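Local coordinates for GMP reductase (PDB 6JIG), which probably catalyses the irreversible NADPH-dependent deamination of GMP to IMP, balancing the cell's adenine and guanine nucleotides, at residues H76-I81 with R399-F404; I397-G400 with G405-L408; V257-H262 with G307-V312. The protein carries 1 engineered substitution. All blocks are in the same frame, centred on the assembly; numbering follows the deposited sequence.

Contact 1 (H76-I81 with R399-F404); sequences HRFCSI and RGMAGF. With 5GP (guanosine-5'-monophosphate), chain B.
Met401 lays its terminal methyl on one face of the Phe78 ring, a CH-pi contact in which CE of Met401 stands 3.4 Å from the Phe78 centroid, 15° off the ring normal. Sulfur follows: SD of Met401, 4.2 Å from that centroid, makes this a Met-aromatic contact as well. A methionine suits the place because its unbranched chain, bent at chi2 and again at chi3 (-89°), can fold CE over the ring. The same CE also packs against CB of His76, 4.0 Å away.

Polar bonds hold each side in shape. Within 76-81, Phe78 N donates to His76 ND1 over 3.0 Å, while NE2 of His76 is taken up by Glu59. Within 399-404, the type I turn from Gly400 to Gly403 presents two amides to GMP: Met401 N reaches N7 at 3.1 Å, nearly straight at 165°, and Ala402 N reaches O6 at 2.7 Å. These two bonds read the Hoogsteen edge of the guanine.

The contact joins the loop between barrel strand 72-75 and helix 81-93 to the loop between strand 393-399 and helix 404-414, and Phe78 also leans on Ala406 and Lys410 of that last helix.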
ATOM      1  N   HIS A  76      17.057  36.134   3.375  1.00 35.35           N
ATOM      2  CA  HIS A  76      15.626  36.372   3.295  1.00 36.02           C
ATOM      3  C   HIS A  76      15.231  37.540   4.204  1.00 41.06           C
ATOM      4  O   HIS A  76      15.972  37.928   5.118  1.00 41.04           O
ATOM      5  CB  HIS A  76      14.856  35.104   3.669  1.00 40.97           C
ATOM      6  CG  HIS A  76      14.868  34.804   5.132  1.00 39.82           C
ATOM      7  ND1 HIS A  76      13.931  35.325   6.002  1.00 42.82           N
ATOM      8  CD2 HIS A  76      15.692  34.036   5.880  1.00 39.34           C
ATOM      9  CE1 HIS A  76      14.190  34.900   7.227  1.00 41.73           C
ATOM     10  NE2 HIS A  76      15.254  34.119   7.181  1.00 39.46           N
ATOM     11  N   ARG A  77      14.054  38.110   3.928  1.00 40.48           N
ATOM     12  CA  ARG A  77      13.569  39.311   4.599  1.00 40.24           C
ATOM     13  C   ARG A  77      12.421  39.038   5.565  1.00 41.92           C
ATOM     14  O   ARG A  77      11.790  39.982   6.051  1.00 44.20           O
ATOM     15  CB  ARG A  77      13.137  40.350   3.563  1.00 39.18           C
ATOM     16  CG  ARG A  77      11.833  39.988   2.820  1.00 45.32           C
ATOM     17  CD  ARG A  77      11.492  41.024   1.765  1.00 44.76           C
ATOM     18  NE  ARG A  77      10.560  40.512   0.753  1.00 50.32           N
ATOM     19  CZ  ARG A  77       9.272  40.834   0.704  1.00 50.68           C
ATOM     20  NH1 ARG A  77       8.762  41.660   1.609  1.00 54.09           N
ATOM     21  NH2 ARG A  77       8.494  40.337  -0.251  1.00 49.45           N
ATOM     22  N   PHE A  78      12.137  37.776   5.863  1.00 45.48           N
ATOM     23  CA  PHE A  78      11.086  37.446   6.823  1.00 46.84           C
ATOM     24  C   PHE A  78      11.666  37.450   8.235  1.00 44.01           C
ATOM     25  O   PHE A  78      11.664  36.469   8.971  1.00 42.53           O
ATOM     26  CB  PHE A  78      10.446  36.111   6.466  1.00 44.78           C
ATOM     27  CG  PHE A  78       9.437  36.214   5.348  1.00 50.58           C
ATOM     28  CD1 PHE A  78       9.530  37.225   4.408  1.00 50.66           C
ATOM     29  CD2 PHE A  78       8.388  35.305   5.241  1.00 61.03           C
ATOM     30  CE1 PHE A  78       8.619  37.339   3.378  1.00 51.05           C
ATOM     31  CE2 PHE A  78       7.465  35.413   4.208  1.00 61.45           C
ATOM     32  CZ  PHE A  78       7.582  36.435   3.276  1.00 57.40           C
ATOM     33  N   CYS A  79      12.214  38.604   8.575  1.00 46.17           N
ATOM     34  CA  CYS A  79      12.826  38.885   9.859  1.00 44.96           C
ATOM     35  C   CYS A  79      12.783  40.392  10.046  1.00 43.55           C
ATOM     36  O   CYS A  79      12.481  41.146   9.117  1.00 42.82           O
ATOM     37  CB  CYS A  79      14.257  38.357   9.930  1.00 48.32           C
ATOM     38  SG  CYS A  79      15.188  38.716   8.429  1.00 44.17           S
ATOM     39  N   SER A  80      13.081  40.841  11.263  1.00 48.11           N
ATOM     40  CA  SER A  80      13.209  42.273  11.475  1.00 49.27           C
ATOM     41  C   SER A  80      14.400  42.797  10.677  1.00 46.53           C
ATOM     42  O   SER A  80      15.316  42.047  10.328  1.00 42.46           O
ATOM     43  CB  SER A  80      13.385  42.583  12.957  1.00 49.03           C
ATOM     44  OG  SER A  80      14.707  42.307  13.369  1.00 45.09           O
ATOM     45  N   ILE A  81      14.361  44.092  10.349  1.00 44.37           N
ATOM     46  CA  ILE A  81      15.513  44.714   9.700  1.00 46.75           C
ATOM     47  C   ILE A  81      16.765  44.473  10.530  1.00 46.17           C
ATOM     48  O   ILE A  81      17.812  44.076  10.007  1.00 44.77           O
ATOM     49  CB  ILE A  81      15.273  46.218   9.491  1.00 47.00           C
ATOM     50  CG1 ILE A  81      14.055  46.470   8.610  1.00 44.36           C
ATOM     51  CG2 ILE A  81      16.509  46.864   8.883  1.00 42.99           C
ATOM     52  CD1 ILE A  81      13.686  47.960   8.527  1.00 47.24           C
ATOM     53  N   ARG A 399       9.299  25.404   3.454  1.00 53.75           N
ATOM     54  CA  ARG A 399       7.983  26.024   3.422  1.00 53.94           C
ATOM     55  C   ARG A 399       7.984  27.234   2.499  1.00 54.09           C
ATOM     56  O   ARG A 399       8.980  27.956   2.381  1.00 51.05           O
ATOM     57  CB  ARG A 399       7.521  26.422   4.831  1.00 55.74           C
ATOM     58  CG  ARG A 399       8.293  27.572   5.448  1.00 55.52           C
ATOM     59  CD  ARG A 399       7.995  27.666   6.925  1.00 58.70           C
ATOM     60  NE  ARG A 399       8.694  28.782   7.552  1.00 59.00           N
ATOM     61  CZ  ARG A 399       8.751  28.969   8.866  1.00 63.51           C
ATOM     62  NH1 ARG A 399       8.147  28.107   9.676  1.00 62.33           N
ATOM     63  NH2 ARG A 399       9.407  30.010   9.368  1.00 57.97           N
ATOM     64  N   GLY A 400       6.841  27.445   1.849  1.00 51.19           N
ATOM     65  CA  GLY A 400       6.702  28.581   0.961  1.00 52.02           C
ATOM     66  C   GLY A 400       6.638  29.889   1.724  1.00 55.82           C
ATOM     67  O   GLY A 400       6.107  29.966   2.832  1.00 53.61           O
ATOM     68  N   MET A 401       7.203  30.933   1.110  1.00 55.73           N
ATOM     69  CA  MET A 401       7.193  32.271   1.692  1.00 56.13           C
ATOM     70  C   MET A 401       5.846  32.971   1.542  1.00 59.21           C
ATOM     71  O   MET A 401       5.640  34.023   2.158  1.00 57.82           O
ATOM     72  CB  MET A 401       8.308  33.117   1.067  1.00 55.20           C
ATOM     73  CG  MET A 401       9.715  32.560   1.335  1.00 52.15           C
ATOM     74  SD  MET A 401      10.212  32.705   3.083  1.00 54.16           S
ATOM     75  CE  MET A 401      10.961  34.343   3.073  1.00 49.38           C
ATOM     76  N   ALA A 402       4.927  32.417   0.747  1.00 58.27           N
ATOM     77  CA  ALA A 402       3.546  32.880   0.698  1.00 59.94           C
ATOM     78  C   ALA A 402       2.600  31.941   1.440  1.00 60.15           C
ATOM     79  O   ALA A 402       1.380  32.083   1.319  1.00 56.46           O
ATOM     80  CB  ALA A 402       3.091  33.058  -0.754  1.00 56.86           C
ATOM     81  N   GLY A 403       3.138  30.978   2.201  1.00 59.76           N
ATOM     82  CA  GLY A 403       2.328  30.072   2.988  1.00 60.72           C
ATOM     83  C   GLY A 403       2.104  30.574   4.410  1.00 66.33           C
ATOM     84  O   GLY A 403       2.617  31.612   4.831  1.00 62.41           O
ATOM     85  N   PHE A 404       1.317  29.798   5.163  1.00 66.29           N
ATOM     86  CA  PHE A 404       0.959  30.212   6.518  1.00 69.70           C
ATOM     87  C   PHE A 404       2.162  30.165   7.457  1.00 69.13           C
ATOM     88  O   PHE A 404       2.365  31.085   8.259  1.00 64.90           O
ATOM     89  CB  PHE A 404      -0.175  29.337   7.057  1.00 68.78           C
ATOM     90  CG  PHE A 404      -1.543  29.788   6.632  1.00 70.24           C
ATOM     91  CD1 PHE A 404      -1.891  31.129   6.677  1.00 71.54           C
ATOM     92  CD2 PHE A 404      -2.483  28.870   6.187  1.00 71.16           C
ATOM     93  CE1 PHE A 404      -3.154  31.546   6.285  1.00 72.96           C
ATOM     94  CE2 PHE A 404      -3.749  29.281   5.794  1.00 69.92           C
ATOM     95  CZ  PHE A 404      -4.082  30.621   5.846  1.00 70.69           C
TER
HETATM   96  P   5GP B 601      12.602  25.465  -5.551  1.00 39.22           P
HETATM   97  O1P 5GP B 601      11.765  24.695  -6.559  1.00 38.83           O
HETATM   98  O2P 5GP B 601      12.339  25.065  -4.114  1.00 39.72           O
HETATM   99  O3P 5GP B 601      14.064  25.567  -5.908  1.00 38.41           O
HETATM  100  O5' 5GP B 601      12.062  26.953  -5.757  1.00 39.27           O
HETATM  101  C5' 5GP B 601      12.346  28.009  -4.852  1.00 38.25           C
HETATM  102  C4' 5GP B 601      11.706  29.300  -5.317  1.00 37.98           C
HETATM  103  O4' 5GP B 601      10.275  29.231  -5.119  1.00 40.93           O
HETATM  104  C3' 5GP B 601      12.100  30.562  -4.559  1.00 38.54           C
HETATM  105  O3' 5GP B 601      13.373  31.071  -4.939  1.00 36.04           O
HETATM  106  C2' 5GP B 601      10.924  31.513  -4.842  1.00 40.55           C
HETATM  107  O2' 5GP B 601      11.059  32.175  -6.093  1.00 41.32           O
HETATM  108  C1' 5GP B 601       9.751  30.539  -4.986  1.00 40.90           C
HETATM  109  N9  5GP B 601       8.860  30.554  -3.820  1.00 45.05           N
HETATM  110  C8  5GP B 601       9.193  30.372  -2.533  1.00 46.66           C
HETATM  111  N7  5GP B 601       8.055  30.439  -1.794  1.00 48.87           N
HETATM  112  C5  5GP B 601       7.022  30.641  -2.648  1.00 49.64           C
HETATM  113  C6  5GP B 601       5.650  30.780  -2.491  1.00 50.31           C
HETATM  114  O6  5GP B 601       5.154  30.705  -1.348  1.00 50.91           O
HETATM  115  N1  5GP B 601       4.879  30.989  -3.570  1.00 47.19           N
HETATM  116  C2  5GP B 601       5.404  31.065  -4.801  1.00 47.37           C
HETATM  117  N2  5GP B 601       4.602  31.272  -5.870  1.00 45.84           N
HETATM  118  N3  5GP B 601       6.737  30.920  -4.994  1.00 43.14           N
HETATM  119  C4  5GP B 601       7.542  30.712  -3.926  1.00 44.07           C

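Contact 2 (I397-G400 with G405-L408). With 5GP (guanosine-5'-monophosphate), chain B.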
ATOM      1  N   ILE A 397      12.281  21.125   7.752  1.00 62.04           N
ATOM      2  CA  ILE A 397      11.127  21.797   7.165  1.00 63.18           C
ATOM      3  C   ILE A 397      11.563  22.606   5.950  1.00 61.84           C
ATOM      4  O   ILE A 397      12.621  23.250   5.955  1.00 57.72           O
ATOM      5  CB  ILE A 397      10.435  22.696   8.208  1.00 63.47           C
ATOM      6  CG1 ILE A 397       9.853  21.854   9.346  1.00 64.10           C
ATOM      7  CG2 ILE A 397       9.343  23.544   7.559  1.00 60.76           C
ATOM      8  CD1 ILE A 397       8.889  20.785   8.877  1.00 63.94           C
ATOM      9  N   ILE A 398      10.754  22.556   4.892  1.00 59.30           N
ATOM     10  CA  ILE A 398      10.804  23.524   3.802  1.00 57.85           C
ATOM     11  C   ILE A 398       9.398  24.089   3.638  1.00 57.41           C
ATOM     12  O   ILE A 398       8.409  23.349   3.724  1.00 54.45           O
ATOM     13  CB  ILE A 398      11.325  22.900   2.486  1.00 59.78           C
ATOM     14  CG1 ILE A 398      11.615  23.990   1.448  1.00 54.65           C
ATOM     15  CG2 ILE A 398      10.351  21.834   1.938  1.00 60.64           C
ATOM     16  CD1 ILE A 398      12.076  23.442   0.112  1.00 47.75           C
ATOM     17  N   ARG A 399       9.299  25.404   3.454  1.00 53.75           N
ATOM     18  CA  ARG A 399       7.983  26.024   3.422  1.00 53.94           C
ATOM     19  C   ARG A 399       7.984  27.234   2.499  1.00 54.09           C
ATOM     20  O   ARG A 399       8.980  27.956   2.381  1.00 51.05           O
ATOM     21  CB  ARG A 399       7.521  26.422   4.831  1.00 55.74           C
ATOM     22  CG  ARG A 399       8.293  27.572   5.448  1.00 55.52           C
ATOM     23  CD  ARG A 399       7.995  27.666   6.925  1.00 58.70           C
ATOM     24  NE  ARG A 399       8.694  28.782   7.552  1.00 59.00           N
ATOM     25  CZ  ARG A 399       8.751  28.969   8.866  1.00 63.51           C
ATOM     26  NH1 ARG A 399       8.147  28.107   9.676  1.00 62.33           N
ATOM     27  NH2 ARG A 399       9.407  30.010   9.368  1.00 57.97           N
ATOM     28  N   GLY A 400       6.841  27.445   1.849  1.00 51.19           N
ATOM     29  CA  GLY A 400       6.702  28.581   0.961  1.00 52.02           C
ATOM     30  C   GLY A 400       6.638  29.889   1.724  1.00 55.82           C
ATOM     31  O   GLY A 400       6.107  29.966   2.832  1.00 53.61           O
ATOM     32  N   GLY A 405       2.974  29.107   7.365  1.00 68.60           N
ATOM     33  CA  GLY A 405       4.052  28.924   8.326  1.00 67.82           C
ATOM     34  C   GLY A 405       5.068  30.051   8.293  1.00 68.81           C
ATOM     35  O   GLY A 405       5.436  30.604   9.335  1.00 65.20           O
ATOM     36  N   ALA A 406       5.526  30.416   7.091  1.00 69.17           N
ATOM     37  CA  ALA A 406       6.517  31.480   6.965  1.00 66.70           C
ATOM     38  C   ALA A 406       5.950  32.838   7.370  1.00 68.75           C
ATOM     39  O   ALA A 406       6.693  33.693   7.865  1.00 67.98           O
ATOM     40  CB  ALA A 406       7.055  31.534   5.531  1.00 58.51           C
ATOM     41  N   ASN A 407       4.645  33.056   7.185  1.00 67.83           N
ATOM     42  CA  ASN A 407       4.085  34.378   7.449  1.00 70.37           C
ATOM     43  C   ASN A 407       3.778  34.602   8.929  1.00 72.12           C
ATOM     44  O   ASN A 407       3.892  35.736   9.414  1.00 68.73           O
ATOM     45  CB  ASN A 407       2.834  34.593   6.599  1.00 69.70           C
ATOM     46  CG  ASN A 407       3.151  35.227   5.259  1.00 71.97           C
ATOM     47  OD1 ASN A 407       3.375  36.436   5.170  1.00 68.80           O
ATOM     48  ND2 ASN A 407       3.185  34.409   4.207  1.00 67.75           N
ATOM     49  N   LEU A 408       3.385  33.550   9.656  1.00 70.95           N
ATOM     50  CA  LEU A 408       3.259  33.667  11.107  1.00 74.45           C
ATOM     51  C   LEU A 408       4.623  33.842  11.760  1.00 75.93           C
ATOM     52  O   LEU A 408       4.751  34.576  12.747  1.00 74.55           O
ATOM     53  CB  LEU A 408       2.541  32.443  11.681  1.00 72.71           C
TER
HETATM   54  P   5GP B 601      12.602  25.465  -5.551  1.00 39.22           P
HETATM   55  O1P 5GP B 601      11.765  24.695  -6.559  1.00 38.83           O
HETATM   56  O2P 5GP B 601      12.339  25.065  -4.114  1.00 39.72           O
HETATM   57  O3P 5GP B 601      14.064  25.567  -5.908  1.00 38.41           O
HETATM   58  O5' 5GP B 601      12.062  26.953  -5.757  1.00 39.27           O
HETATM   59  C5' 5GP B 601      12.346  28.009  -4.852  1.00 38.25           C
HETATM   60  C4' 5GP B 601      11.706  29.300  -5.317  1.00 37.98           C
HETATM   61  O4' 5GP B 601      10.275  29.231  -5.119  1.00 40.93           O
HETATM   62  C3' 5GP B 601      12.100  30.562  -4.559  1.00 38.54           C
HETATM   63  O3' 5GP B 601      13.373  31.071  -4.939  1.00 36.04           O
HETATM   64  C2' 5GP B 601      10.924  31.513  -4.842  1.00 40.55           C
HETATM   65  O2' 5GP B 601      11.059  32.175  -6.093  1.00 41.32           O
HETATM   66  C1' 5GP B 601       9.751  30.539  -4.986  1.00 40.90           C
HETATM   67  N9  5GP B 601       8.860  30.554  -3.820  1.00 45.05           N
HETATM   68  C8  5GP B 601       9.193  30.372  -2.533  1.00 46.66           C
HETATM   69  N7  5GP B 601       8.055  30.439  -1.794  1.00 48.87           N
HETATM   70  C5  5GP B 601       7.022  30.641  -2.648  1.00 49.64           C
HETATM   71  C6  5GP B 601       5.650  30.780  -2.491  1.00 50.31           C
HETATM   72  O6  5GP B 601       5.154  30.705  -1.348  1.00 50.91           O
HETATM   73  N1  5GP B 601       4.879  30.989  -3.570  1.00 47.19           N
HETATM   74  C2  5GP B 601       5.404  31.065  -4.801  1.00 47.37           C
HETATM   75  N2  5GP B 601       4.602  31.272  -5.870  1.00 45.84           N
HETATM   76  N3  5GP B 601       6.737  30.920  -4.994  1.00 43.14           N
HETATM   77  C4  5GP B 601       7.542  30.712  -3.926  1.00 44.07           C
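Arg399 lies across the start of helix 404-414, one face of its guanidinium turned to the backbone of Gly405 and Ala406. Its CG sits between the backbone N and the carbonyl carbon (chi1 69°), and from there the chain runs extended to NE, with chi3 at -179°. This straight arm carries the flat group alongside the first turn of the helix, so that NE comes within 3.5 Å of CA of Ala406. The carbonyl O of Gly405 lies above the guanidinium plane, over its centre, 3.7 Å from Arg399 NH1. It meets the flat face and not an N-H, so this is a packing contact, although the carbonyl dipole probably adds some attraction. The polar end is held elsewhere: NH2 of Arg399 forms a salt bridge with Asp55.

Small residues let the helix come this close. Gly405 has no side chain where a CB would come up tightly against CD of Arg399, and Ala406 offers just a methyl, whose CB touches the carbonyl O of Gly400 at 3.3 Å and NE of Arg399 at 3.8 Å. Gly400 passes close by the O6 edge of the guanine, its CA 3.5 Å from O6 of GMP; a CB on this residue would collide with that oxygen.

The contact folds the end of strand 393-399 back on the helix that follows it through the short turn 400-403. Strand 393-399 is the middle member of a three-stranded antiparallel sheet, with 388-390 and 431-435 as its neighbours, and Gly400 bonds through its backbone to Val430 just before the latter.

Contact 3 (V257-H262 with G307-V312); sequences VVDIAH and GLKIGV
Lys309 and Asp259 are brought together by first torsions that set CG of each anti to its own backbone N, chi1 -166° in Lys309 and -165° in Asp259. Beyond CG the lysine chain bends at chi2, chi3 and chi4, curling its end back toward the neighbouring carboxylate. NZ of Lys309 thus donates to OD2 of Asp259 over 3.0 Å in a salt bridge. It comes from above, 57° out of the carboxylate plane, with OD1 of Asp259 farther from NZ at 3.4 Å. The ammonium also meets Asn290 and a second acid, Asp351, while OD2 of Asp259 takes a further bond from Asn53. A lysine among two acids and an amide is well suited to a buried site, since the two carboxylates and the amide oxygen would probably stabilise its positive charge.

Strands 255-259 and 307-310 are members of the eight-stranded parallel beta-barrel of the TIM-barrel fold, separated in it by strand 285-291. The salt bridge therefore links two strands, passing over the intervening one on the inner side, and Asn290 of that strand joins in. Asp351, the other acid, hydrogen-bonds GMP, so Lys309 is a second-shell residue that probably helps to position a ligand-binding carboxylate.

Apolar contacts flank the charges. CG1 of Val257 packs on CE of Lys309 at 3.8 Å, the two side chains crossing at about a right angle, and the compact branched valine shields the lysine's aliphatic part. Farther along, CG2 of Val312 lies 4.2 Å from the carbonyl O of Ala261. There the strands have passed into loops predicted to bind NAD(+), and Tyr457 of a neighbouring subunit packs on both Ala261 and Val312.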
ATOM      1  N   VAL A 257      17.990  42.418  -3.697  1.00 33.97           N
ATOM      2  CA  VAL A 257      17.046  41.694  -4.546  1.00 33.85           C
ATOM      3  C   VAL A 257      15.640  42.150  -4.183  1.00 31.72           C
ATOM      4  O   VAL A 257      15.131  41.805  -3.110  1.00 37.32           O
ATOM      5  CB  VAL A 257      17.181  40.173  -4.403  1.00 36.43           C
ATOM      6  CG1 VAL A 257      16.180  39.463  -5.336  1.00 35.18           C
ATOM      7  CG2 VAL A 257      18.628  39.725  -4.665  1.00 34.85           C
ATOM      8  N   VAL A 258      15.014  42.914  -5.073  1.00 31.39           N
ATOM      9  CA  VAL A 258      13.599  43.255  -4.949  1.00 36.17           C
ATOM     10  C   VAL A 258      12.804  42.022  -5.344  1.00 37.88           C
ATOM     11  O   VAL A 258      12.897  41.569  -6.486  1.00 38.11           O
ATOM     12  CB  VAL A 258      13.227  44.442  -5.847  1.00 36.40           C
ATOM     13  CG1 VAL A 258      11.735  44.714  -5.752  1.00 40.54           C
ATOM     14  CG2 VAL A 258      14.025  45.654  -5.471  1.00 36.56           C
ATOM     15  N   ASP A 259      12.011  41.486  -4.417  1.00 37.13           N
ATOM     16  CA  ASP A 259      11.417  40.166  -4.627  1.00 41.37           C
ATOM     17  C   ASP A 259       9.956  40.196  -4.216  1.00 39.93           C
ATOM     18  O   ASP A 259       9.643  40.254  -3.023  1.00 39.98           O
ATOM     19  CB  ASP A 259      12.178  39.085  -3.855  1.00 43.98           C
ATOM     20  CG  ASP A 259      11.818  37.676  -4.326  1.00 46.41           C
ATOM     21  OD1 ASP A 259      10.886  37.538  -5.148  1.00 50.55           O
ATOM     22  OD2 ASP A 259      12.448  36.703  -3.878  1.00 46.34           O
ATOM     23  N   ILE A 260       9.064  40.150  -5.209  1.00 39.51           N
ATOM     24  CA  ILE A 260       7.641  39.954  -4.974  1.00 39.98           C
ATOM     25  C   ILE A 260       7.115  38.978  -6.018  1.00 39.41           C
ATOM     26  O   ILE A 260       7.711  38.777  -7.079  1.00 37.82           O
ATOM     27  CB  ILE A 260       6.833  41.268  -5.013  1.00 40.63           C
ATOM     28  CG1 ILE A 260       7.037  42.010  -6.329  1.00 38.60           C
ATOM     29  CG2 ILE A 260       7.182  42.162  -3.814  1.00 48.74           C
ATOM     30  CD1 ILE A 260       6.096  43.216  -6.420  1.00 46.29           C
ATOM     31  N   ALA A 261       5.993  38.340  -5.692  1.00 41.29           N
ATOM     32  CA  ALA A 261       5.480  37.278  -6.558  1.00 41.51           C
ATOM     33  C   ALA A 261       5.242  37.777  -7.981  1.00 37.57           C
ATOM     34  O   ALA A 261       5.589  37.096  -8.953  1.00 43.87           O
ATOM     35  CB  ALA A 261       4.188  36.705  -5.970  1.00 43.99           C
ATOM     36  N   HIS A 262       4.657  38.957  -8.132  1.00 37.36           N
ATOM     37  CA  HIS A 262       4.330  39.495  -9.452  1.00 39.30           C
ATOM     38  C   HIS A 262       5.224  40.712  -9.716  1.00 39.67           C
ATOM     39  O   HIS A 262       4.842  41.853  -9.463  1.00 38.17           O
ATOM     40  CB  HIS A 262       2.832  39.835  -9.543  1.00 41.19           C
ATOM     41  CG  HIS A 262       2.372  40.168 -10.930  1.00 39.57           C
ATOM     42  ND1 HIS A 262       3.118  39.874 -12.049  1.00 40.33           N
ATOM     43  CD2 HIS A 262       1.262  40.808 -11.375  1.00 39.85           C
ATOM     44  CE1 HIS A 262       2.475  40.291 -13.128  1.00 38.13           C
ATOM     45  NE2 HIS A 262       1.351  40.867 -12.747  1.00 40.99           N
ATOM     46  N   GLY A 307      19.786  43.093 -12.644  1.00 33.23           N
ATOM     47  CA  GLY A 307      19.598  41.670 -12.868  1.00 33.40           C
ATOM     48  C   GLY A 307      18.122  41.364 -12.733  1.00 32.26           C
ATOM     49  O   GLY A 307      17.378  42.119 -12.099  1.00 31.94           O
ATOM     50  N   LEU A 308      17.694  40.258 -13.352  1.00 32.61           N
ATOM     51  CA  LEU A 308      16.289  39.850 -13.349  1.00 35.43           C
ATOM     52  C   LEU A 308      16.159  38.462 -12.745  1.00 35.02           C
ATOM     53  O   LEU A 308      17.009  37.595 -12.973  1.00 33.29           O
ATOM     54  CB  LEU A 308      15.695  39.830 -14.763  1.00 30.45           C
ATOM     55  CG  LEU A 308      15.770  41.157 -15.508  1.00 33.33           C
ATOM     56  CD1 LEU A 308      15.353  40.997 -16.971  1.00 34.69           C
ATOM     57  CD2 LEU A 308      14.890  42.167 -14.801  1.00 35.99           C
ATOM     58  N   LYS A 309      15.107  38.249 -11.961  1.00 31.84           N
ATOM     59  CA  LYS A 309      14.852  36.930 -11.394  1.00 33.17           C
ATOM     60  C   LYS A 309      13.592  36.380 -12.064  1.00 32.57           C
ATOM     61  O   LYS A 309      12.541  37.026 -12.039  1.00 30.48           O
ATOM     62  CB  LYS A 309      14.716  36.976  -9.866  1.00 33.23           C
ATOM     63  CG  LYS A 309      14.805  35.562  -9.230  1.00 35.10           C
ATOM     64  CD  LYS A 309      15.538  35.551  -7.873  1.00 34.77           C
ATOM     65  CE  LYS A 309      14.738  36.263  -6.782  1.00 31.30           C
ATOM     66  NZ  LYS A 309      13.360  35.653  -6.590  1.00 34.16           N
ATOM     67  N   ILE A 310      13.717  35.207 -12.683  1.00 31.82           N
ATOM     68  CA  ILE A 310      12.706  34.656 -13.585  1.00 32.03           C
ATOM     69  C   ILE A 310      12.021  33.503 -12.877  1.00 30.82           C
ATOM     70  O   ILE A 310      12.695  32.567 -12.435  1.00 30.97           O
ATOM     71  CB  ILE A 310      13.326  34.141 -14.898  1.00 34.29           C
ATOM     72  CG1 ILE A 310      14.263  35.170 -15.529  1.00 36.40           C
ATOM     73  CG2 ILE A 310      12.242  33.597 -15.860  1.00 32.18           C
ATOM     74  CD1 ILE A 310      13.680  36.509 -15.711  1.00 38.71           C
ATOM     75  N   GLY A 311      10.689  33.552 -12.796  1.00 31.04           N
ATOM     76  CA  GLY A 311       9.938  32.395 -12.337  1.00 32.27           C
ATOM     77  C   GLY A 311       8.651  32.794 -11.644  1.00 35.37           C
ATOM     78  O   GLY A 311       8.696  33.433 -10.591  1.00 32.73           O
ATOM     79  N   VAL A 312       7.504  32.440 -12.225  1.00 32.83           N
ATOM     80  CA  VAL A 312       6.197  32.677 -11.605  1.00 32.91           C
ATOM     81  C   VAL A 312       5.537  31.312 -11.425  1.00 33.14           C
ATOM     82  O   VAL A 312       5.061  30.709 -12.394  1.00 35.34           O
ATOM     83  CB  VAL A 312       5.329  33.629 -12.439  1.00 34.63           C
ATOM     84  CG1 VAL A 312       3.939  33.821 -11.789  1.00 35.06           C
ATOM     85  CG2 VAL A 312       6.022  34.978 -12.584  1.00 35.76           C
TER

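From the N terminus, the loop 76-81 that follows barrel strand 72-75 is met by 399-404, so contact 1 closes a loop of more than three hundred residues. Contact 3 falls within that loop, joining two barrel strands through segments forty-five residues apart. Contact 2 is local: it begins on the strand that leads into 399-404 and ends on the helix just beyond, sharing Arg399 and Gly400 with contact 1. The two touch where Phe78 meets Ala406, and both border the bound GMP. Contact 3 lies about 15 Å from contact 1, centre to centre, linked through a weak bond from Arg77 to the Asp259 carbonyl, and does not touch contact 2.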